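Local coordinates for protein interferon (Danio rerio, PDB 3PIV) that probably acts as a secreted cytokine of the type I interferon family, binding cell-surface receptors in antiviral defence, at residues 85-88 with 89-93. Residues are numbered along the deposited sequence; the frame is centred on the assembly and turned at random.
Sequences FLNI and LHRKS
L89 reaches back one turn of helix 79-101 and lays a methyl over one face of the F85 ring, a CH-pi contact in which CD1 sits 4.0 Å from the ring centroid. The nearest ring atoms are CE1 and CZ, CE1 of F85 being 3.6 Å from CD1 of L89. The first torsions bring the two together: CG of F85 lies opposite its own backbone N (chi1 -178°), and CG of L89 lies opposite the carbonyl carbon, beside the backbone N (chi1 -59°), which sends the isobutyl group back toward the preceding turn. The other methyl, CD2 of L89, rests 4.0 Å from CG2 of I88.

The outer side of the helix is polar. R91 runs extended from CG to NE and folds its guanidinium back along N87 and I88, with CB of N87 over one face and NH2 of R91 3.3 Å from that carbon. The planes of the N87 amide and the guanidinium are 29° apart, and the closer approach is to CB, not to the amide. The N87 carbonyl O takes the R91 backbone N at 3.0 Å, and a weak second bond from the N of H90. A water also donates to this oxygen and weakly accepts from NE of R91, tying the guanidinium arm to the backbone it lies along.

These two sides suit an amphipathic helix in the helical bundle of a type I interferon. Inward, F85 and L89 meet I62 of helix 48-66, and F85 also touches V144 and L148 of helix 134-158; I88 packs on I13 and S17 of helix 10-23, joining these two turns to three neighbouring helices.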
ATOM      1  N   PHE A  85       2.550  -7.382  -9.291  1.00 16.25           N
ATOM      2  CA  PHE A  85       1.908  -6.612  -8.237  1.00 13.94           C
ATOM      3  C   PHE A  85       2.624  -5.284  -8.078  1.00 19.58           C
ATOM      4  O   PHE A  85       1.991  -4.222  -8.010  1.00 17.57           O
ATOM      5  CB  PHE A  85       1.952  -7.399  -6.930  1.00 13.55           C
ATOM      6  CG  PHE A  85       1.283  -6.711  -5.781  1.00 12.75           C
ATOM      7  CD1 PHE A  85       2.030  -6.083  -4.806  1.00 13.01           C
ATOM      8  CD2 PHE A  85      -0.103  -6.718  -5.663  1.00 12.78           C
ATOM      9  CE1 PHE A  85       1.407  -5.444  -3.730  1.00 17.06           C
ATOM     10  CE2 PHE A  85      -0.730  -6.093  -4.597  1.00 15.93           C
ATOM     11  CZ  PHE A  85       0.026  -5.454  -3.628  1.00 16.10           C
ATOM     12  N   LEU A  86       3.953  -5.354  -8.022  1.00 14.27           N
ATOM     13  CA  LEU A  86       4.790  -4.173  -7.902  1.00 18.44           C
ATOM     14  C   LEU A  86       4.534  -3.216  -9.051  1.00 19.07           C
ATOM     15  O   LEU A  86       4.457  -2.002  -8.862  1.00 17.40           O
ATOM     16  CB  LEU A  86       6.271  -4.563  -7.941  1.00 14.29           C
ATOM     17  CG  LEU A  86       6.811  -5.454  -6.832  1.00 12.74           C
ATOM     18  CD1 LEU A  86       8.344  -5.637  -7.007  1.00 15.54           C
ATOM     19  CD2 LEU A  86       6.479  -4.829  -5.490  1.00  7.86           C
ATOM     20  N   ASN A  87       4.428  -3.782 -10.246  1.00 22.76           N
ATOM     21  CA  ASN A  87       4.315  -3.003 -11.471  1.00 21.93           C
ATOM     22  C   ASN A  87       2.969  -2.314 -11.599  1.00 21.40           C
ATOM     23  O   ASN A  87       2.890  -1.151 -11.966  1.00 22.79           O
ATOM     24  CB  ASN A  87       4.562  -3.908 -12.678  1.00 24.56           C
ATOM     25  CG  ASN A  87       6.037  -4.131 -12.930  1.00 37.40           C
ATOM     26  OD1 ASN A  87       6.872  -3.296 -12.565  1.00 39.07           O
ATOM     27  ND2 ASN A  87       6.372  -5.252 -13.563  1.00 36.57           N
ATOM     28  N   ILE A  88       1.905  -3.036 -11.292  1.00 21.29           N
ATOM     29  CA  ILE A  88       0.584  -2.441 -11.368  1.00 21.34           C
ATOM     30  C   ILE A  88       0.539  -1.214 -10.449  1.00 18.79           C
ATOM     31  O   ILE A  88       0.119  -0.126 -10.843  1.00 16.01           O
ATOM     32  CB  ILE A  88      -0.520  -3.487 -11.060  1.00 20.27           C
ATOM     33  CG1 ILE A  88      -1.775  -3.209 -11.882  1.00 35.59           C
ATOM     34  CG2 ILE A  88      -0.862  -3.534  -9.585  1.00 18.45           C
ATOM     35  CD1 ILE A  88      -2.683  -2.171 -11.270  1.00 30.65           C
ATOM     36  N   LEU A  89       1.024  -1.367  -9.229  1.00 17.58           N
ATOM     37  CA  LEU A  89       0.990  -0.252  -8.294  1.00 16.49           C
ATOM     38  C   LEU A  89       1.968   0.868  -8.681  1.00 17.27           C
ATOM     39  O   LEU A  89       1.725   2.036  -8.385  1.00 15.62           O
ATOM     40  CB  LEU A  89       1.245  -0.731  -6.858  1.00 14.22           C
ATOM     41  CG  LEU A  89       0.280  -1.780  -6.272  1.00 14.72           C
ATOM     42  CD1 LEU A  89       0.677  -2.085  -4.834  1.00 14.17           C
ATOM     43  CD2 LEU A  89      -1.148  -1.297  -6.300  1.00 18.88           C
ATOM     44  N   HIS A  90       3.080   0.528  -9.335  1.00 17.63           N
ATOM     45  CA  HIS A  90       4.064   1.567  -9.643  1.00 14.53           C
ATOM     46  C   HIS A  90       3.554   2.467 -10.746  1.00 16.64           C
ATOM     47  O   HIS A  90       3.780   3.672 -10.732  1.00 16.83           O
ATOM     48  CB  HIS A  90       5.437   1.001 -10.041  1.00 15.56           C
ATOM     49  CG  HIS A  90       6.351   2.044 -10.613  1.00 20.69           C
ATOM     50  ND1 HIS A  90       6.916   3.040  -9.842  1.00 24.80           N
ATOM     51  CD2 HIS A  90       6.761   2.278 -11.881  1.00 22.17           C
ATOM     52  CE1 HIS A  90       7.643   3.834 -10.608  1.00 20.86           C
ATOM     53  NE2 HIS A  90       7.566   3.395 -11.853  1.00 21.10           N
ATOM     54  N   ARG A  91       2.875   1.868 -11.720  1.00 16.64           N
ATOM     55  CA  ARG A  91       2.298   2.644 -12.818  1.00 21.32           C
ATOM     56  C   ARG A  91       1.219   3.631 -12.361  1.00 19.77           C
ATOM     57  O   ARG A  91       1.204   4.770 -12.799  1.00 22.00           O
ATOM     58  CB  ARG A  91       1.730   1.718 -13.884  1.00 25.03           C
ATOM     59  CG  ARG A  91       2.756   0.799 -14.516  1.00 32.49           C
ATOM     60  CD  ARG A  91       2.062  -0.209 -15.415  1.00 37.80           C
ATOM     61  NE  ARG A  91       2.851  -1.426 -15.571  1.00 43.51           N
ATOM     62  CZ  ARG A  91       2.355  -2.656 -15.465  1.00 46.61           C
ATOM     63  NH1 ARG A  91       1.059  -2.839 -15.203  1.00 40.37           N
ATOM     64  NH2 ARG A  91       3.156  -3.705 -15.624  1.00 49.18           N
ATOM     65  N   LYS A  92       0.309   3.196 -11.495  1.00 17.18           N
ATOM     66  CA  LYS A  92      -0.710   4.100 -10.974  1.00 16.59           C
ATOM     67  C   LYS A  92      -0.034   5.176 -10.151  1.00 19.68           C
ATOM     68  O   LYS A  92      -0.339   6.364 -10.273  1.00 19.27           O
ATOM     69  CB  LYS A  92      -1.735   3.360 -10.123  1.00 20.90           C
ATOM     70  CG  LYS A  92      -2.743   4.299  -9.452  1.00 23.03           C
ATOM     71  CD  LYS A  92      -3.236   5.364 -10.430  1.00 27.93           C
ATOM     72  CE  LYS A  92      -4.348   4.857 -11.337  1.00 27.71           C
ATOM     73  NZ  LYS A  92      -5.566   4.573 -10.551  1.00 38.00           N
ATOM     74  N   SER A  93       0.917   4.762  -9.322  1.00 17.77           N
ATOM     75  CA  SER A  93       1.610   5.719  -8.486  1.00 18.07           C
ATOM     76  C   SER A  93       2.323   6.768  -9.336  1.00 15.39           C
ATOM     77  O   SER A  93       2.219   7.960  -9.083  1.00 17.30           O
ATOM     78  CB  SER A  93       2.591   5.012  -7.560  1.00 16.46           C
ATOM     79  OG  SER A  93       3.261   5.958  -6.756  1.00 19.41           O
TER
HETATM   80  O   HOH W   1       5.145  -1.255 -14.138  1.00 38.04           O